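Local coordinates for uncharacterized protein (Bacteroides ovatus CL02T12C04, PDB 6PTM), which probably acts as an exo-carrageenase of glycoside hydrolase family 42, releasing sugar units from the ends of carrageenan chains, at residues Met452-Pro462 and Ile597-Asn608; Asn575-Ile586 and Ile615-Ala623. All coordinates share one frame; numbering follows the deposited sequence.

Interaction 1 (Met452-Pro462 and Ile597-Asn608); sequences MAYDFMKSVSP and IGFATEGILKNN
Phe-456 turns its ring edge toward the face of Phe-599 in an offset edge-to-face pair, the planes at 70° and the ring centroids 5.6 Å apart. The closest side-chain approach brings Phe-456 CD1 to 3.6 Å from Phe-599 CG. Val-460 CG2 lies over the rim of one Phe-456 face, and that ring also stacks with Trp-400. At the edge of the Phe-599 ring, Met-452 CG comes to 3.5 Å from CZ, with the sulfur at the same edge, a little further out, a Met-aromatic contact.

Next to the rings, Ser-459 OG accepts from Phe-599 N at 2.9 Å. The hydroxyl sits beside its own backbone N (chi1 -67°) and gives its proton to Asp-455 O, one turn back at 2.7 Å; Ser-459 N reaches that carbonyl from the opposite face. The same Ser-459 OG lies 3.3 Å from Gly-598 CA. At the helix end, Asn-608 ND2 makes a nearly straight bond to Val-460 O, 3.1 Å away, from above the carbonyl plane, and a water joins the same carbonyl to Asn-608 OD1.

The 452-460 part of helix 448-460 crosses strand 597-600 at -55°, the two axes 6.8 Å apart at their closest. That strand is an outermost one of a five-stranded parallel sheet and bonds to strand 564-567, while helix 579-590 flanks it and helix 411-417 touches Phe-456 and Val-460.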
# COMPACT_ATOMS: atom_id res chain seq x y z
N MET A 452 1.18 7.54 5.16
CA MET A 452 0.07 7.71 6.14
C MET A 452 -0.89 6.52 6.10
O MET A 452 -1.17 6.02 7.17
CB MET A 452 -0.72 8.99 5.92
CG MET A 452 -1.58 9.28 7.11
SD MET A 452 -2.39 10.89 6.98
CE MET A 452 -3.68 10.54 5.79
N ALA A 453 -1.34 6.03 4.94
CA ALA A 453 -2.27 4.87 4.90
C ALA A 453 -1.57 3.59 5.42
O ALA A 453 -2.20 2.83 6.18
CB ALA A 453 -2.84 4.68 3.52
N TYR A 454 -0.32 3.33 5.02
CA TYR A 454 0.50 2.20 5.53
C TYR A 454 0.57 2.30 7.07
O TYR A 454 0.39 1.27 7.79
CB TYR A 454 1.85 2.17 4.78
CG TYR A 454 1.77 1.51 3.42
CD1 TYR A 454 0.55 1.28 2.78
CD2 TYR A 454 2.91 1.11 2.76
CE1 TYR A 454 0.48 0.66 1.55
CE2 TYR A 454 2.86 0.50 1.51
CZ TYR A 454 1.65 0.25 0.92
OH TYR A 454 1.62 -0.40 -0.28
N ASP A 455 0.83 3.50 7.59
CA ASP A 455 0.95 3.73 9.05
C ASP A 455 -0.39 3.43 9.74
O ASP A 455 -0.38 2.88 10.87
CB ASP A 455 1.51 5.12 9.36
CG ASP A 455 3.00 5.25 9.05
OD1 ASP A 455 3.62 4.18 8.77
OD2 ASP A 455 3.51 6.41 9.05
N PHE A 456 -1.51 3.73 9.09
CA PHE A 456 -2.84 3.42 9.65
C PHE A 456 -3.01 1.88 9.67
O PHE A 456 -3.39 1.32 10.72
CB PHE A 456 -3.92 4.20 8.90
CG PHE A 456 -5.32 3.91 9.40
CD1 PHE A 456 -5.81 4.54 10.54
CD2 PHE A 456 -6.10 2.94 8.78
CE1 PHE A 456 -7.09 4.24 11.01
CE2 PHE A 456 -7.39 2.67 9.24
CZ PHE A 456 -7.88 3.31 10.36
N MET A 457 -2.78 1.23 8.54
CA MET A 457 -2.91 -0.24 8.41
C MET A 457 -1.98 -0.93 9.45
O MET A 457 -2.43 -1.89 10.11
CB MET A 457 -2.54 -0.66 6.99
CG MET A 457 -3.54 -0.31 5.94
SD MET A 457 -2.87 -0.73 4.27
CE MET A 457 -3.29 0.73 3.32
N LYS A 458 -0.74 -0.47 9.64
CA LYS A 458 0.18 -1.11 10.60
C LYS A 458 -0.21 -0.73 12.04
O LYS A 458 0.06 -1.54 12.95
CB LYS A 458 1.63 -0.74 10.31
CG LYS A 458 2.18 -1.30 9.00
CD LYS A 458 2.41 -2.81 9.05
CE LYS A 458 3.74 -3.10 9.70
NZ LYS A 458 3.98 -4.54 9.81
N SER A 459 -0.87 0.40 12.27
CA SER A 459 -1.44 0.73 13.61
C SER A 459 -2.52 -0.30 13.95
O SER A 459 -2.56 -0.79 15.11
CB SER A 459 -1.95 2.14 13.66
OG SER A 459 -0.85 3.09 13.55
N VAL A 460 -3.35 -0.63 12.97
CA VAL A 460 -4.47 -1.60 13.14
C VAL A 460 -3.92 -3.01 13.37
O VAL A 460 -4.34 -3.65 14.38
CB VAL A 460 -5.44 -1.57 11.94
CG1 VAL A 460 -6.45 -2.70 12.04
CG2 VAL A 460 -6.15 -0.24 11.86
N SER A 461 -2.99 -3.45 12.51
CA SER A 461 -2.41 -4.82 12.50
C SER A 461 -0.90 -4.77 12.39
O SER A 461 -0.37 -4.80 11.29
CB SER A 461 -2.96 -5.62 11.36
OG SER A 461 -4.35 -5.82 11.53
N PRO A 462 -0.15 -4.65 13.51
CA PRO A 462 1.31 -4.56 13.40
C PRO A 462 2.02 -5.87 13.01
O PRO A 462 3.18 -5.76 12.59
CB PRO A 462 1.76 -4.09 14.80
CG PRO A 462 0.64 -4.50 15.70
CD PRO A 462 -0.64 -4.45 14.88
N ILE A 597 4.94 7.84 13.29
CA ILE A 597 3.62 8.39 13.71
C ILE A 597 2.53 7.37 13.37
O ILE A 597 2.49 6.91 12.23
CB ILE A 597 3.35 9.75 13.06
CG1 ILE A 597 4.49 10.73 13.36
CG2 ILE A 597 2.00 10.30 13.49
CD1 ILE A 597 4.77 10.93 14.82
N GLY A 598 1.69 7.01 14.35
CA GLY A 598 0.62 6.03 14.11
C GLY A 598 -0.73 6.59 14.42
O GLY A 598 -0.86 7.84 14.55
N PHE A 599 -1.71 5.68 14.49
CA PHE A 599 -3.12 6.05 14.65
C PHE A 599 -3.70 5.32 15.87
O PHE A 599 -3.18 4.30 16.28
CB PHE A 599 -3.92 5.77 13.37
CG PHE A 599 -3.53 6.74 12.29
CD1 PHE A 599 -4.16 7.96 12.20
CD2 PHE A 599 -2.45 6.48 11.48
CE1 PHE A 599 -3.76 8.89 11.25
CE2 PHE A 599 -2.04 7.41 10.53
CZ PHE A 599 -2.72 8.60 10.40
N ALA A 600 -4.76 5.90 16.40
CA ALA A 600 -5.60 5.32 17.48
C ALA A 600 -7.04 5.36 17.00
O ALA A 600 -7.42 6.32 16.34
CB ALA A 600 -5.45 6.07 18.78
N THR A 601 -7.78 4.31 17.34
CA THR A 601 -9.24 4.21 17.18
C THR A 601 -9.78 3.52 18.42
O THR A 601 -8.98 2.91 19.18
CB THR A 601 -9.60 3.34 15.96
OG1 THR A 601 -9.11 2.02 16.20
CG2 THR A 601 -9.04 3.88 14.67
N GLU A 602 -11.09 3.40 18.53
CA GLU A 602 -11.67 2.50 19.54
C GLU A 602 -11.12 1.07 19.39
O GLU A 602 -10.72 0.46 20.40
CB GLU A 602 -13.20 2.51 19.44
CG GLU A 602 -13.83 1.52 20.42
CD GLU A 602 -15.34 1.60 20.55
OE1 GLU A 602 -15.99 2.43 19.86
OE2 GLU A 602 -15.86 0.80 21.33
N GLY A 603 -11.09 0.53 18.17
CA GLY A 603 -10.68 -0.87 17.93
C GLY A 603 -9.22 -1.10 18.28
O GLY A 603 -8.88 -2.13 18.88
N ILE A 604 -8.34 -0.17 17.94
CA ILE A 604 -6.91 -0.25 18.32
C ILE A 604 -6.78 -0.21 19.85
O ILE A 604 -5.99 -1.02 20.41
CB ILE A 604 -6.13 0.86 17.58
CG1 ILE A 604 -5.97 0.52 16.09
CG2 ILE A 604 -4.78 1.12 18.21
CD1 ILE A 604 -5.52 1.69 15.21
N LEU A 605 -7.46 0.71 20.52
CA LEU A 605 -7.32 0.82 22.00
C LEU A 605 -7.83 -0.48 22.61
O LEU A 605 -7.24 -0.96 23.59
CB LEU A 605 -8.07 2.04 22.54
CG LEU A 605 -7.23 3.31 22.71
CD1 LEU A 605 -6.58 3.71 21.40
CD2 LEU A 605 -8.10 4.45 23.16
N LYS A 606 -8.89 -1.06 22.07
CA LYS A 606 -9.47 -2.28 22.71
C LYS A 606 -8.65 -3.52 22.38
O LYS A 606 -8.70 -4.44 23.18
CB LYS A 606 -10.92 -2.48 22.32
CG LYS A 606 -11.79 -1.38 22.89
CD LYS A 606 -13.26 -1.60 22.71
CE LYS A 606 -13.99 -1.26 23.99
NZ LYS A 606 -15.32 -0.71 23.67
N ASN A 607 -7.96 -3.59 21.26
CA ASN A 607 -7.39 -4.89 20.79
C ASN A 607 -5.87 -4.91 20.80
O ASN A 607 -5.36 -5.99 20.61
CB ASN A 607 -7.91 -5.21 19.39
CG ASN A 607 -9.38 -5.52 19.45
OD1 ASN A 607 -9.75 -6.61 19.89
ND2 ASN A 607 -10.22 -4.56 19.08
N ASN A 608 -5.19 -3.76 20.89
CA ASN A 608 -3.71 -3.67 20.69
C ASN A 608 -3.04 -3.19 21.98
O ASN A 608 -3.62 -2.40 22.72
CB ASN A 608 -3.35 -2.74 19.52
CG ASN A 608 -3.79 -3.24 18.16
OD1 ASN A 608 -4.42 -4.29 18.06
ND2 ASN A 608 -3.50 -2.47 17.12
O HOH W 1 5.40 7.79 10.51
O HOH W 2 -6.60 -3.66 15.89

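Interaction 2 (Asn575-Ile586 and Ile615-Ala623); sequences NKAEHMNDVLRI and IVVYKTPYA
Asn-575 lies across the Tyr-622 ring: its CB sits over the middle of one face, 3.5 Å from the centroid of the Tyr-622 ring in a CH-pi contact, and the amide stacks on the ring with the two planes 16° apart. Its ND2 is fixed from elsewhere by the carbonyls of Ala-571 and Glu-652.

The neighbouring Lys-576 runs past the same tyrosine and meets Pro-621 with its CD. A bend in its chain (chi3 51°) then carries the ammonium in among three acceptors. Lys-576 NZ gives a bond of 2.8 Å to Lys-619 O. A second, from Lys-576 NZ to Asp-582 OD2 at 2.8 Å, uses the anti lone pair. The third runs 3.0 Å from Lys-576 NZ to His-579 ND1, in the plane of the imidazole. A methionine in its place would probably leave Asp-582 OD2 without its counter-charge, Lys-619 O without this donor and the imidazole less firmly set in its rotation.

The other carboxylate oxygen belongs to Arg-585: NH1 binds Asp-582 OD1 at 2.8 Å and also donates to Tyr-618 OH at 3.0 Å, both partners close to the guanidinium plane. Tyr-618 carries Lys-619 CG over the centre of one face, and Ile-586 CG2 packs 3.8 Å from its CD2. Beyond it Ile-586 CG1 meets Val-616 CG2. A water links His-579 NE2 to Thr-620 OG1, whose hydroxyl donates to Tyr-618 O, while the Lys-619 ammonium pairs with Glu-646.

Asp-582 is therefore gripped at both oxygens by cations, which is likely to keep it ionised. Both salt bridges stay within 575-586, and the two cations spend further bonds across the contact, Lys-576 on the carbonyl of Lys-619 and Arg-585 on the hydroxyl of Tyr-618.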
# COMPACT_ATOMS: atom_id res chain seq x y z
N ASN A 575 -19.25 12.10 8.36
CA ASN A 575 -20.08 13.33 8.47
C ASN A 575 -19.37 14.54 7.85
O ASN A 575 -20.06 15.44 7.39
CB ASN A 575 -20.44 13.66 9.92
CG ASN A 575 -21.56 12.79 10.47
OD1 ASN A 575 -22.66 12.89 9.96
ND2 ASN A 575 -21.27 11.98 11.49
N LYS A 576 -18.04 14.57 7.77
CA LYS A 576 -17.31 15.77 7.27
C LYS A 576 -16.89 15.59 5.81
O LYS A 576 -16.60 14.48 5.38
CB LYS A 576 -16.10 16.09 8.14
CG LYS A 576 -16.37 16.61 9.53
CD LYS A 576 -15.11 16.70 10.37
CE LYS A 576 -13.98 17.46 9.66
NZ LYS A 576 -12.76 17.56 10.50
N ALA A 577 -16.92 16.68 5.06
CA ALA A 577 -16.55 16.72 3.64
C ALA A 577 -15.05 16.45 3.54
O ALA A 577 -14.65 15.80 2.58
CB ALA A 577 -16.92 18.07 3.04
N GLU A 578 -14.26 16.95 4.49
CA GLU A 578 -12.78 17.06 4.34
C GLU A 578 -12.06 16.66 5.63
O GLU A 578 -11.08 17.33 6.00
CB GLU A 578 -12.45 18.50 3.93
CG GLU A 578 -13.06 18.91 2.61
CD GLU A 578 -12.62 20.30 2.17
OE1 GLU A 578 -12.63 21.19 3.00
OE2 GLU A 578 -12.28 20.47 1.01
N HIS A 579 -12.47 15.55 6.27
CA HIS A 579 -11.86 15.12 7.53
C HIS A 579 -10.38 14.73 7.29
O HIS A 579 -9.55 15.01 8.16
CB HIS A 579 -12.63 13.97 8.16
CG HIS A 579 -12.07 13.66 9.50
ND1 HIS A 579 -11.97 14.62 10.47
CD2 HIS A 579 -11.53 12.53 10.01
CE1 HIS A 579 -11.40 14.12 11.54
NE2 HIS A 579 -11.15 12.82 11.31
N MET A 580 -10.08 14.08 6.17
CA MET A 580 -8.73 13.54 5.92
C MET A 580 -7.78 14.67 5.53
O MET A 580 -6.58 14.51 5.80
CB MET A 580 -8.78 12.44 4.87
CG MET A 580 -9.52 11.18 5.37
SD MET A 580 -9.03 10.64 7.04
CE MET A 580 -7.36 10.09 6.68
N ASN A 581 -8.27 15.82 5.05
CA ASN A 581 -7.37 17.01 4.96
C ASN A 581 -6.83 17.29 6.35
O ASN A 581 -5.63 17.59 6.47
CB ASN A 581 -8.07 18.27 4.45
CG ASN A 581 -8.53 18.18 3.02
OD1 ASN A 581 -8.59 17.12 2.44
ND2 ASN A 581 -8.88 19.29 2.44
N ASP A 582 -7.69 17.29 7.37
CA ASP A 582 -7.30 17.61 8.76
C ASP A 582 -6.37 16.51 9.30
O ASP A 582 -5.33 16.78 9.99
CB ASP A 582 -8.56 17.79 9.63
CG ASP A 582 -9.39 18.98 9.20
OD1 ASP A 582 -8.79 19.93 8.73
OD2 ASP A 582 -10.64 18.91 9.29
N VAL A 583 -6.72 15.26 9.07
CA VAL A 583 -5.90 14.16 9.62
C VAL A 583 -4.51 14.23 8.96
O VAL A 583 -3.53 14.14 9.68
CB VAL A 583 -6.56 12.78 9.42
CG1 VAL A 583 -5.58 11.70 9.79
CG2 VAL A 583 -7.85 12.65 10.21
N LEU A 584 -4.44 14.45 7.65
CA LEU A 584 -3.13 14.62 6.96
C LEU A 584 -2.39 15.81 7.59
O LEU A 584 -1.18 15.71 7.75
CB LEU A 584 -3.33 14.80 5.45
CG LEU A 584 -2.06 15.01 4.63
CD1 LEU A 584 -1.09 13.86 4.85
CD2 LEU A 584 -2.36 15.18 3.14
N ARG A 585 -3.06 16.92 7.91
CA ARG A 585 -2.34 18.14 8.36
C ARG A 585 -1.57 17.81 9.65
O ARG A 585 -0.37 18.18 9.73
CB ARG A 585 -3.30 19.33 8.49
CG ARG A 585 -2.59 20.68 8.64
CD ARG A 585 -3.55 21.89 8.79
NE ARG A 585 -4.54 21.81 7.73
CZ ARG A 585 -5.80 21.41 7.88
NH1 ARG A 585 -6.30 21.12 9.07
NH2 ARG A 585 -6.56 21.30 6.82
N ILE A 586 -2.18 17.07 10.59
CA ILE A 586 -1.55 16.75 11.89
C ILE A 586 -0.50 15.64 11.67
O ILE A 586 0.62 15.76 12.23
CB ILE A 586 -2.57 16.43 13.01
CG1 ILE A 586 -1.86 16.08 14.32
CG2 ILE A 586 -3.53 15.31 12.65
CD1 ILE A 586 -0.83 17.10 14.82
N ILE A 615 -2.00 10.13 22.77
CA ILE A 615 -2.99 10.24 21.67
C ILE A 615 -3.22 11.74 21.40
O ILE A 615 -3.46 12.53 22.35
CB ILE A 615 -4.27 9.47 22.04
CG1 ILE A 615 -3.97 7.96 22.16
CG2 ILE A 615 -5.42 9.78 21.09
CD1 ILE A 615 -5.14 7.15 22.74
N VAL A 616 -3.22 12.12 20.13
CA VAL A 616 -3.56 13.50 19.74
C VAL A 616 -4.95 13.44 19.10
O VAL A 616 -5.21 12.51 18.35
CB VAL A 616 -2.49 14.16 18.85
CG1 VAL A 616 -1.13 14.10 19.53
CG2 VAL A 616 -2.41 13.58 17.46
N VAL A 617 -5.82 14.37 19.48
CA VAL A 617 -7.21 14.46 18.95
C VAL A 617 -7.37 15.84 18.32
O VAL A 617 -7.34 16.86 19.05
CB VAL A 617 -8.29 14.17 20.01
CG1 VAL A 617 -9.66 14.20 19.35
CG2 VAL A 617 -8.05 12.86 20.73
N TYR A 618 -7.46 15.86 16.99
CA TYR A 618 -7.39 17.08 16.16
C TYR A 618 -8.60 17.10 15.24
O TYR A 618 -8.79 16.10 14.50
CB TYR A 618 -6.11 17.12 15.34
CG TYR A 618 -5.94 18.31 14.44
CD1 TYR A 618 -5.71 19.58 14.95
CD2 TYR A 618 -5.98 18.16 13.07
CE1 TYR A 618 -5.54 20.67 14.10
CE2 TYR A 618 -5.81 19.23 12.21
CZ TYR A 618 -5.54 20.48 12.73
OH TYR A 618 -5.37 21.50 11.86
N LYS A 619 -9.34 18.22 15.29
CA LYS A 619 -10.48 18.53 14.40
C LYS A 619 -11.36 17.28 14.20
O LYS A 619 -11.73 16.95 13.05
CB LYS A 619 -9.94 19.10 13.09
CG LYS A 619 -9.36 20.52 13.19
CD LYS A 619 -9.44 21.25 11.85
CE LYS A 619 -9.78 22.71 11.98
NZ LYS A 619 -8.65 23.40 12.62
N THR A 620 -11.74 16.65 15.31
CA THR A 620 -12.61 15.46 15.36
C THR A 620 -13.85 15.81 16.18
O THR A 620 -14.05 15.25 17.26
CB THR A 620 -11.77 14.27 15.85
OG1 THR A 620 -10.59 14.16 15.02
CG2 THR A 620 -12.54 12.96 15.81
N PRO A 621 -14.72 16.72 15.69
CA PRO A 621 -15.85 17.22 16.48
C PRO A 621 -16.92 16.14 16.67
O PRO A 621 -17.54 16.16 17.70
CB PRO A 621 -16.41 18.38 15.65
CG PRO A 621 -16.06 18.02 14.23
CD PRO A 621 -14.74 17.28 14.33
N TYR A 622 -17.09 15.24 15.69
CA TYR A 622 -17.97 14.05 15.79
C TYR A 622 -17.22 12.84 16.36
O TYR A 622 -16.12 12.48 15.87
CB TYR A 622 -18.50 13.63 14.42
CG TYR A 622 -19.30 14.65 13.66
CD1 TYR A 622 -20.67 14.60 13.66
CD2 TYR A 622 -18.68 15.55 12.78
CE1 TYR A 622 -21.43 15.47 12.89
CE2 TYR A 622 -19.42 16.43 12.01
CZ TYR A 622 -20.80 16.41 12.09
OH TYR A 622 -21.58 17.20 11.31
N ALA A 623 -17.77 12.22 17.40
CA ALA A 623 -17.22 10.96 17.94
C ALA A 623 -18.38 10.08 18.38
O ALA A 623 -19.40 10.61 18.83
CB ALA A 623 -16.27 11.21 19.07
O HOH W 3 -10.12 11.80 13.65

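In the fold
The segments alternate along the chain: 452-462, 575-586, 597-608, 615-623. Interactions 1 and 2 have centres 16 Å apart yet touch, since Val-583 meets Phe-599, and Met-452 meets both Met-580 and Leu-584. Both reach the five-stranded parallel sheet, in which strand 564-567 lies between 597-600 and 614-617. Helix 579-590 is part of the crossover from strand 564-567 to strand 597-600, and helix 602-607 leads on toward strand 614-617. Helix 448-460 belongs to the beta-galactosidase-like part of the chain. Interaction 1 therefore joins that part to the alpha/beta domain, consistent with the layout of GH42 enzymes, while interaction 2 works within the domain.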